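PDB 6H5L: similar to hydroxylamine oxidoreductase from Kuenenia stuttgartiensis, which probably acts as a multiheme oxidoreductase, carrying c-type hemes within a 60-heme reductase complex of an anammox bacterium. Local coordinates for residues A187-Y192 / Y403-G408; T315-L318 / P322-I325; Y443-Q448 / L463-K468. All coordinates share one frame; numbering follows the deposited sequence.

Interaction 1 (A187-Y192 / Y403-G408)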
loop_
_atom_site.group_PDB
_atom_site.type_symbol
_atom_site.label_atom_id
_atom_site.label_comp_id
_atom_site.label_asym_id
_atom_site.label_seq_id
_atom_site.Cartn_x
_atom_site.Cartn_y
_atom_site.Cartn_z
ATOM N N ALA A 187 -44.465 46.364 12.105
ATOM C CA ALA A 187 -44.469 45.766 10.773
ATOM C C ALA A 187 -45.524 44.672 10.662
ATOM O O ALA A 187 -46.178 44.534 9.620
ATOM C CB ALA A 187 -43.081 45.221 10.436
ATOM N N ALA A 188 -45.709 43.886 11.727
ATOM C CA ALA A 188 -46.752 42.866 11.728
ATOM C C ALA A 188 -48.144 43.482 11.759
ATOM O O ALA A 188 -49.077 42.929 11.167
ATOM C CB ALA A 188 -46.560 41.932 12.920
ATOM N N ARG A 189 -48.299 44.625 12.433
ATOM C CA ARG A 189 -49.579 45.327 12.426
ATOM C C ARG A 189 -49.991 45.704 11.013
ATOM O O ARG A 189 -51.174 45.631 10.663
ATOM C CB ARG A 189 -49.493 46.584 13.290
ATOM C CG ARG A 189 -49.745 46.389 14.772
ATOM C CD ARG A 189 -49.398 47.671 15.514
ATOM N NE ARG A 189 -50.477 48.150 16.372
ATOM C CZ ARG A 189 -50.489 49.353 16.939
ATOM N NH1 ARG A 189 -49.484 50.192 16.730
ATOM N NH2 ARG A 189 -51.505 49.719 17.709
ATOM N N ARG A 190 -49.030 46.118 10.191
ATOM C CA ARG A 190 -49.307 46.620 8.854
ATOM C C ARG A 190 -49.315 45.527 7.793
ATOM O O ARG A 190 -49.452 45.838 6.606
ATOM C CB ARG A 190 -48.286 47.701 8.487
ATOM C CG ARG A 190 -48.065 48.699 9.609
ATOM C CD ARG A 190 -47.460 49.995 9.113
ATOM N NE ARG A 190 -47.544 51.031 10.137
ATOM C CZ ARG A 190 -47.603 52.331 9.877
ATOM N NH1 ARG A 190 -47.680 53.206 10.870
ATOM N NH2 ARG A 190 -47.593 52.756 8.622
ATOM N N GLY A 191 -49.169 44.267 8.187
ATOM C CA GLY A 191 -49.217 43.167 7.249
ATOM C C GLY A 191 -47.884 42.707 6.705
ATOM O O GLY A 191 -47.865 41.969 5.713
ATOM N N TYR A 192 -46.771 43.111 7.318
ATOM C CA TYR A 192 -45.440 42.712 6.875
ATOM C C TYR A 192 -44.742 41.829 7.905
ATOM O O TYR A 192 -43.520 41.890 8.055
ATOM C CB TYR A 192 -44.578 43.936 6.567
ATOM C CG TYR A 192 -45.279 45.007 5.763
ATOM C CD1 TYR A 192 -45.671 44.776 4.451
ATOM C CD2 TYR A 192 -45.534 46.256 6.313
ATOM C CE1 TYR A 192 -46.311 45.755 3.714
ATOM C CE2 TYR A 192 -46.170 47.241 5.585
ATOM C CZ TYR A 192 -46.556 46.985 4.286
ATOM O OH TYR A 192 -47.190 47.965 3.557
ATOM N N TYR A 403 -43.580 57.537 15.869
ATOM C CA TYR A 403 -42.586 56.490 16.045
ATOM C C TYR A 403 -43.281 55.128 16.063
ATOM O O TYR A 403 -44.404 55.016 16.567
ATOM C CB TYR A 403 -41.809 56.720 17.345
ATOM C CG TYR A 403 -40.620 55.808 17.555
ATOM C CD1 TYR A 403 -39.384 56.104 16.994
ATOM C CD2 TYR A 403 -40.732 54.657 18.321
ATOM C CE1 TYR A 403 -38.294 55.275 17.187
ATOM C CE2 TYR A 403 -39.648 53.820 18.520
ATOM C CZ TYR A 403 -38.431 54.134 17.951
ATOM O OH TYR A 403 -37.349 53.306 18.146
ATOM N N PRO A 404 -42.660 54.087 15.506
ATOM C CA PRO A 404 -43.347 52.793 15.389
ATOM C C PRO A 404 -43.827 52.268 16.736
ATOM O O PRO A 404 -43.065 52.186 17.702
ATOM C CB PRO A 404 -42.280 51.880 14.771
ATOM C CG PRO A 404 -40.978 52.597 14.966
ATOM C CD PRO A 404 -41.320 54.047 14.901
ATOM N N LEU A 405 -45.120 51.934 16.790
ATOM C CA LEU A 405 -45.752 51.345 17.973
ATOM C C LEU A 405 -45.680 52.285 19.175
ATOM O O LEU A 405 -45.378 51.871 20.294
ATOM C CB LEU A 405 -45.131 49.986 18.307
ATOM C CG LEU A 405 -46.034 48.975 19.014
ATOM C CD1 LEU A 405 -46.969 48.309 18.022
ATOM C CD2 LEU A 405 -45.204 47.941 19.745
ATOM N N SER A 406 -45.977 53.568 18.944
ATOM C CA SER A 406 -45.936 54.539 20.032
ATOM C C SER A 406 -47.020 54.274 21.069
ATOM O O SER A 406 -46.815 54.546 22.258
ATOM C CB SER A 406 -46.067 55.958 19.479
ATOM O OG SER A 406 -44.971 56.286 18.643
ATOM N N ASP A 407 -48.174 53.750 20.647
ATOM C CA ASP A 407 -49.231 53.429 21.601
ATOM C C ASP A 407 -48.831 52.261 22.493
ATOM O O ASP A 407 -49.133 52.256 23.693
ATOM C CB ASP A 407 -50.532 53.119 20.862
ATOM C CG ASP A 407 -50.366 52.031 19.817
ATOM O OD1 ASP A 407 -49.211 51.651 19.531
ATOM O OD2 ASP A 407 -51.391 51.555 19.286
ATOM N N GLY A 408 -48.152 51.261 21.926
ATOM C CA GLY A 408 -47.699 50.138 22.726
ATOM C C GLY A 408 -46.544 50.486 23.641
ATOM O O GLY A 408 -46.412 49.912 24.725
#
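A salt bridge between two helix ends, Arg189 at the end of helix 182-189 and Asp407 in the first turn of helix 406-412, ties together parts of the chain far apart in sequence. The side chains come from opposite directions, and Asp407 OD2 lies at the edge of the guanidinium, near its plane. The bridge pairs Arg189 NH2 with OD2, though their 2.4 Å separation is doubtfully short, while NH1 makes a weak second bond to Asp407 OD1 at 3.2 Å. Guanidinium and carboxylate are not coplanar but turned 36° against each other. Leu405 CD1 packs beside the arginine, 3.5 Å from Arg189 CD and obliquely placed near NH1. The helix carrying Arg189 stops in a Schellman motif, with Gly191 at positive phi and Tyr192 N bonded to Ala187 O at 2.8 Å. Across the contact a type II turn from Tyr403 to Ser406 leads into the second helix and puts Leu405 at its N-cap position. With CG anti to the carbonyl carbon (chi1 -85°) and a bend at chi3, Arg189 reaches across to the carboxylate. Glu186 forms a second salt bridge to Arg189 NH1, and Arg190 pairs with both Glu186 and Asp401.

Interaction 2 (T315-L318 / P322-I325)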
loop_
_atom_site.group_PDB
_atom_site.type_symbol
_atom_site.label_atom_id
_atom_site.label_comp_id
_atom_site.label_asym_id
_atom_site.label_seq_id
_atom_site.Cartn_x
_atom_site.Cartn_y
_atom_site.Cartn_z
ATOM N N THR A 315 -21.142 66.756 18.474
ATOM C CA THR A 315 -21.842 68.002 18.191
ATOM C C THR A 315 -23.346 67.820 18.062
ATOM O O THR A 315 -24.098 68.763 18.327
ATOM C CB THR A 315 -21.301 68.636 16.904
ATOM O OG1 THR A 315 -21.681 67.835 15.778
ATOM C CG2 THR A 315 -19.785 68.730 16.959
ATOM N N SER A 316 -23.799 66.634 17.665
ATOM C CA SER A 316 -25.223 66.336 17.597
ATOM C C SER A 316 -25.711 65.938 18.989
ATOM O O SER A 316 -25.000 66.084 19.986
ATOM C CB SER A 316 -25.491 65.248 16.561
ATOM O OG SER A 316 -24.909 64.016 16.953
ATOM N N SER A 317 -26.936 65.417 19.074
ATOM C CA SER A 317 -27.463 64.963 20.356
ATOM C C SER A 317 -26.763 63.713 20.879
ATOM O O SER A 317 -27.110 63.246 21.970
ATOM C CB SER A 317 -28.969 64.713 20.246
ATOM O OG SER A 317 -29.273 63.903 19.125
ATOM N N LEU A 318 -25.796 63.164 20.137
ATOM C CA LEU A 318 -24.978 62.072 20.656
ATOM C C LEU A 318 -24.207 62.475 21.903
ATOM O O LEU A 318 -23.790 61.602 22.671
ATOM C CB LEU A 318 -24.006 61.584 19.583
ATOM C CG LEU A 318 -24.653 60.875 18.399
ATOM C CD1 LEU A 318 -23.605 60.390 17.410
ATOM C CD2 LEU A 318 -25.490 59.726 18.914
ATOM N N PRO A 322 -26.873 57.976 26.301
ATOM C CA PRO A 322 -28.080 57.327 25.777
ATOM C C PRO A 322 -29.401 57.925 26.266
ATOM O O PRO A 322 -30.379 57.186 26.398
ATOM C CB PRO A 322 -27.933 55.896 26.288
ATOM C CG PRO A 322 -27.273 56.070 27.612
ATOM C CD PRO A 322 -26.360 57.271 27.490
ATOM N N TYR A 323 -29.420 59.231 26.542
ATOM C CA TYR A 323 -30.654 59.967 26.829
ATOM C C TYR A 323 -31.387 59.424 28.055
ATOM O O TYR A 323 -32.618 59.459 28.116
ATOM C CB TYR A 323 -31.589 59.969 25.614
ATOM C CG TYR A 323 -30.867 60.142 24.296
ATOM C CD1 TYR A 323 -30.273 61.351 23.963
ATOM C CD2 TYR A 323 -30.779 59.096 23.386
ATOM C CE1 TYR A 323 -29.608 61.515 22.764
ATOM C CE2 TYR A 323 -30.116 59.250 22.181
ATOM C CZ TYR A 323 -29.533 60.464 21.876
ATOM O OH TYR A 323 -28.870 60.635 20.682
ATOM N N GLY A 324 -30.647 58.926 29.043
ATOM C CA GLY A 324 -31.280 58.406 30.241
ATOM C C GLY A 324 -32.117 57.166 30.030
ATOM O O GLY A 324 -33.007 56.884 30.836
ATOM N N ILE A 325 -31.859 56.416 28.965
ATOM C CA ILE A 325 -32.578 55.179 28.689
ATOM C C ILE A 325 -31.839 54.035 29.372
ATOM O O ILE A 325 -30.671 53.770 29.069
ATOM C CB ILE A 325 -32.705 54.933 27.180
ATOM C CG1 ILE A 325 -33.509 56.058 26.524
ATOM C CG2 ILE A 325 -33.354 53.584 26.914
ATOM C CD1 ILE A 325 -33.519 56.000 25.012
#
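Tyr323 lays the edge of its ring against the backbone carbonyl of Ser317 in the long loop between strand 291-292 and helix 337-350. Ser317 O lies near the ring plane, 3.1 Å from Tyr323 CE1, and the phenol OH makes a weak hydrogen bond to the same oxygen at 3.4 Å. The carbonyl thus meets one corner of the ring, its hydroxyl and the neighbouring CH together. Tyr323 holds CG anti to its carbonyl carbon and beside the backbone N (chi1 -40°), which carries the ring from its turn across to Ser317 O. Ser317 OG is 3.6 Å from Tyr323 OH and not bonded to it; it has a weak bond to Gln381 instead. Leu318 starts out away from the 322-325 segment, but with CD1 anti to CA (chi2 -178°), CD2 is the branch left to turn back, and it ends 3.9 Å from Tyr323 OH. The two side chains cross at a slant, with a methyl against the hydroxyl and no stacking on the ring.

The tyrosine comes from a type I' turn, Pro322 to Ile325, closed by Ile325 N to Pro322 O at 3.1 Å. Tyr323 and Gly324 both have positive phi, and the peptide bond before Pro322 is cis. The 315-318 segment is bound to helix 356-389: Ser316 OG bonds to Asp378 and Ser317 N bonds to Glu385. Within the segment, Leu318 N makes a weak 3.4 Å bond to Ser316 OG.

One carbonyl oxygen therefore meets a weak OH donor and a ring edge, so the link between the two segments is a loose polar one, while the stronger bonds of 315-318 go to the carboxylates of Asp378 and Glu385.

Interaction 3 (Y443-Q448 / L463-K468). With HEC (heme c), chain F.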
loop_
_atom_site.group_PDB
_atom_site.type_symbol
_atom_site.label_atom_id
_atom_site.label_comp_id
_atom_site.label_asym_id
_atom_site.label_seq_id
_atom_site.Cartn_x
_atom_site.Cartn_y
_atom_site.Cartn_z
ATOM N N TYR A 443 -35.091 52.507 13.154
ATOM C CA TYR A 443 -36.329 51.847 12.739
ATOM C C TYR A 443 -36.575 51.996 11.242
ATOM O O TYR A 443 -37.083 51.072 10.597
ATOM C CB TYR A 443 -37.511 52.401 13.531
ATOM C CG TYR A 443 -37.811 53.855 13.251
ATOM C CD1 TYR A 443 -37.145 54.863 13.931
ATOM C CD2 TYR A 443 -38.763 54.217 12.307
ATOM C CE1 TYR A 443 -37.416 56.193 13.677
ATOM C CE2 TYR A 443 -39.040 55.542 12.046
ATOM C CZ TYR A 443 -38.364 56.528 12.733
ATOM O OH TYR A 443 -38.637 57.852 12.478
ATOM N N GLY A 444 -36.223 53.151 10.673
ATOM C CA GLY A 444 -36.417 53.376 9.250
ATOM C C GLY A 444 -35.618 52.442 8.367
ATOM O O GLY A 444 -35.972 52.252 7.197
ATOM N N MET A 445 -34.544 51.858 8.901
ATOM C CA MET A 445 -33.811 50.825 8.179
ATOM C C MET A 445 -34.689 49.613 7.897
ATOM O O MET A 445 -34.485 48.914 6.898
ATOM C CB MET A 445 -32.589 50.399 8.994
ATOM C CG MET A 445 -31.338 50.121 8.198
ATOM S SD MET A 445 -30.383 51.622 7.924
ATOM C CE MET A 445 -29.002 50.960 7.002
ATOM N N PHE A 446 -35.674 49.360 8.759
ATOM C CA PHE A 446 -36.449 48.127 8.756
ATOM C C PHE A 446 -37.851 48.302 8.190
ATOM O O PHE A 446 -38.347 47.412 7.491
ATOM C CB PHE A 446 -36.557 47.569 10.184
ATOM C CG PHE A 446 -35.226 47.272 10.837
ATOM C CD1 PHE A 446 -34.391 48.297 11.251
ATOM C CD2 PHE A 446 -34.830 45.966 11.064
ATOM C CE1 PHE A 446 -33.176 48.025 11.850
ATOM C CE2 PHE A 446 -33.618 45.686 11.664
ATOM C CZ PHE A 446 -32.792 46.718 12.060
ATOM N N LEU A 447 -38.500 49.428 8.472
ATOM C CA LEU A 447 -39.901 49.625 8.134
ATOM C C LEU A 447 -40.118 51.052 7.656
ATOM O O LEU A 447 -39.517 51.990 8.185
ATOM C CB LEU A 447 -40.802 49.330 9.342
ATOM C CG LEU A 447 -42.294 49.638 9.222
ATOM C CD1 LEU A 447 -42.935 48.792 8.135
ATOM C CD2 LEU A 447 -42.987 49.422 10.558
ATOM N N GLN A 448 -40.977 51.206 6.651
ATOM C CA GLN A 448 -41.357 52.511 6.128
ATOM C C GLN A 448 -42.827 52.757 6.434
ATOM O O GLN A 448 -43.699 52.030 5.945
ATOM C CB GLN A 448 -41.100 52.606 4.624
ATOM C CG GLN A 448 -41.563 53.918 4.011
ATOM C CD GLN A 448 -40.852 55.118 4.601
ATOM O OE1 GLN A 448 -39.711 55.020 5.045
ATOM N NE2 GLN A 448 -41.528 56.262 4.609
ATOM N N LEU A 463 -25.541 55.490 6.672
ATOM C CA LEU A 463 -24.179 55.903 6.992
ATOM C C LEU A 463 -23.669 55.193 8.241
ATOM O O LEU A 463 -22.575 54.616 8.235
ATOM C CB LEU A 463 -24.118 57.424 7.163
ATOM C CG LEU A 463 -22.752 58.119 7.194
ATOM C CD1 LEU A 463 -22.893 59.574 6.779
ATOM C CD2 LEU A 463 -22.099 58.036 8.567
ATOM N N TRP A 464 -24.448 55.219 9.325
ATOM C CA TRP A 464 -23.964 54.704 10.599
ATOM C C TRP A 464 -24.328 53.246 10.852
ATOM O O TRP A 464 -23.687 52.606 11.693
ATOM C CB TRP A 464 -24.479 55.570 11.758
ATOM C CG TRP A 464 -25.949 55.450 12.041
ATOM C CD1 TRP A 464 -26.947 56.243 11.553
ATOM C CD2 TRP A 464 -26.583 54.496 12.901
ATOM N NE1 TRP A 464 -28.163 55.832 12.043
ATOM C CE2 TRP A 464 -27.966 54.761 12.874
ATOM C CE3 TRP A 464 -26.115 53.438 13.687
ATOM C CZ2 TRP A 464 -28.885 54.006 13.598
ATOM C CZ3 TRP A 464 -27.029 52.691 14.408
ATOM C CH2 TRP A 464 -28.397 52.981 14.360
ATOM N N PHE A 465 -25.322 52.695 10.150
ATOM C CA PHE A 465 -25.718 51.312 10.370
ATOM C C PHE A 465 -25.300 50.367 9.252
ATOM O O PHE A 465 -25.346 49.148 9.451
ATOM C CB PHE A 465 -27.239 51.214 10.575
ATOM C CG PHE A 465 -27.685 49.913 11.183
ATOM C CD1 PHE A 465 -27.500 49.667 12.534
ATOM C CD2 PHE A 465 -28.288 48.938 10.406
ATOM C CE1 PHE A 465 -27.906 48.472 13.099
ATOM C CE2 PHE A 465 -28.696 47.740 10.965
ATOM C CZ PHE A 465 -28.506 47.508 12.314
ATOM N N TRP A 466 -24.906 50.878 8.087
ATOM C CA TRP A 466 -24.415 50.032 7.007
ATOM C C TRP A 466 -22.942 50.278 6.712
ATOM O O TRP A 466 -22.120 49.367 6.832
ATOM C CB TRP A 466 -25.237 50.259 5.731
ATOM C CG TRP A 466 -26.368 49.310 5.535
ATOM C CD1 TRP A 466 -26.868 48.427 6.443
ATOM C CD2 TRP A 466 -27.142 49.146 4.342
ATOM N NE1 TRP A 466 -27.915 47.725 5.892
ATOM C CE2 TRP A 466 -28.102 48.149 4.602
ATOM C CE3 TRP A 466 -27.119 49.748 3.079
ATOM C CZ2 TRP A 466 -29.028 47.737 3.645
ATOM C CZ3 TRP A 466 -28.040 49.338 2.130
ATOM C CH2 TRP A 466 -28.982 48.343 2.418
ATOM N N TYR A 467 -22.580 51.510 6.363
ATOM C CA TYR A 467 -21.256 51.754 5.810
ATOM C C TYR A 467 -20.210 51.942 6.900
ATOM O O TYR A 467 -19.057 51.534 6.723
ATOM C CB TYR A 467 -21.311 52.953 4.870
ATOM C CG TYR A 467 -22.317 52.755 3.754
ATOM C CD1 TYR A 467 -22.356 51.568 3.032
ATOM C CD2 TYR A 467 -23.244 53.741 3.443
ATOM C CE1 TYR A 467 -23.276 51.374 2.017
ATOM C CE2 TYR A 467 -24.169 53.556 2.431
ATOM C CZ TYR A 467 -24.181 52.371 1.722
ATOM O OH TYR A 467 -25.099 52.182 0.716
ATOM N N LYS A 468 -20.586 52.546 8.029
ATOM C CA LYS A 468 -19.683 52.565 9.173
ATOM C C LYS A 468 -19.401 51.152 9.665
ATOM O O LYS A 468 -18.261 50.825 10.012
ATOM C CB LYS A 468 -20.264 53.422 10.299
ATOM C CG LYS A 468 -19.530 53.261 11.626
ATOM C CD LYS A 468 -19.702 54.474 12.529
ATOM C CE LYS A 468 -21.151 54.679 12.940
ATOM N NZ LYS A 468 -21.665 53.570 13.789
HETATM FE FE HEC F . -30.370 41.305 14.015
HETATM C CHA HEC F . -27.924 42.897 15.738
HETATM C CHB HEC F . -32.774 43.034 15.531
HETATM C CHC HEC F . -32.595 40.508 11.418
HETATM C CHD HEC F . -28.209 39.003 12.792
HETATM N NA HEC F . -30.346 42.702 15.402
HETATM C C1A HEC F . -29.231 43.270 15.987
HETATM C C2A HEC F . -29.702 44.313 16.885
HETATM C C3A HEC F . -31.038 44.342 16.825
HETATM C C4A HEC F . -31.475 43.328 15.889
HETATM C CMA HEC F . -31.959 45.295 17.618
HETATM C CAA HEC F . -28.837 45.237 17.773
HETATM C CBA HEC F . -28.018 44.412 18.757
HETATM C CGA HEC F . -28.806 44.219 20.025
HETATM O O1A HEC F . -28.950 43.045 20.445
HETATM O O2A HEC F . -29.297 45.223 20.603
HETATM N NB HEC F . -32.370 41.639 13.575
HETATM C C1B HEC F . -33.132 42.524 14.302
HETATM C C2B HEC F . -34.335 42.823 13.552
HETATM C C3B HEC F . -34.288 42.115 12.396
HETATM C C4B HEC F . -33.044 41.363 12.405
HETATM C CMB HEC F . -35.401 43.797 14.111
HETATM C CAB HEC F . -35.271 42.007 11.193
HETATM C CBB HEC F . -36.741 42.416 11.442
HETATM N NC HEC F . -30.426 39.963 12.413
HETATM C C1C HEC F . -31.384 39.849 11.423
HETATM C C2C HEC F . -30.846 39.017 10.359
HETATM C C3C HEC F . -29.677 38.513 10.792
HETATM C C4C HEC F . -29.365 39.153 12.057
HETATM C CMC HEC F . -31.663 38.530 9.139
HETATM C CAC HEC F . -28.747 37.513 10.058
HETATM C CBC HEC F . -28.246 38.090 8.718
HETATM N ND HEC F . -28.356 41.005 14.227
HETATM C C1D HEC F . -27.668 39.950 13.637
HETATM C C2D HEC F . -26.284 40.011 14.052
HETATM C C3D HEC F . -26.189 41.235 14.981
HETATM C C4D HEC F . -27.526 41.785 15.025
HETATM C CMD HEC F . -25.165 39.031 13.636
HETATM C CAD HEC F . -24.951 41.791 15.721
HETATM C CBD HEC F . -23.786 42.000 14.757
HETATM C CGD HEC F . -22.608 42.532 15.526
HETATM O O1D HEC F . -22.803 42.914 16.706
HETATM O O2D HEC F . -21.485 42.578 14.962
HETATM O O HOH W 1 -29.670 42.642 12.541
#
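The carbonyl oxygen of Tyr443 accepts two backbone bonds, from Phe446 N at 2.9 Å and Leu447 N at 3.0 Å, in the short, weakly bonded helix from which Met445 points toward helix 455-476. Met445 is bent at chi2 (87°), which swings its methyl over the indole: CE sits 3.4 Å from the centroid of the five-membered ring of Trp466 and 12° off the ring normal, a CH-pi contact over one face. The sulfur, farther back behind its methyl, makes Met-aromatic contacts with Trp466 and with Phe465, whose CD2 lies 3.9 Å from Met445 CG. Phe446 CZ approaches Phe465 CE2 more loosely, at 4.4 Å, and the neighbouring CE2 of Phe446 lies 3.5 Å from C2B of a heme c, in whose pocket Phe446 sits. The iron of this heme carries a water, and Lys473 of helix 455-476 hydrogen-bonds to the heme. Met493 of the second subunit packs on both Met445 and Trp466, and Trp485 of that subunit meets the Trp466 ring. An alanine in place of Trp466 would probably leave the Met445 methyl without its aromatic face and open a gap toward the second subunit. Contact across these segments is wholly apolar: thioether and aromatic rings make a buried seam that links the wall of a heme pocket to the subunit interface.

Interaction 3 is the buried one, apolar and close to a heme; interactions 1 and 2 lie farther from the centre of the chain, are only partly buried and rely on polar groups, a salt bridge in the first and a weakly bonded carbonyl in the second. Interactions 1 and 3 adjoin: Tyr403 and Pro404 pack on Tyr443, and Leu447 touches Ala187 and Tyr192. Residues of both also reach the second subunit. Interaction 2 touches neither of the others, and no other protein chain meets it; it joins two neighbouring parts of one loop, whereas interaction 1 spans some 210 residues. Helix 356-389 serves both 315-318 and 463-468, by acidic side chains and by packing respectively.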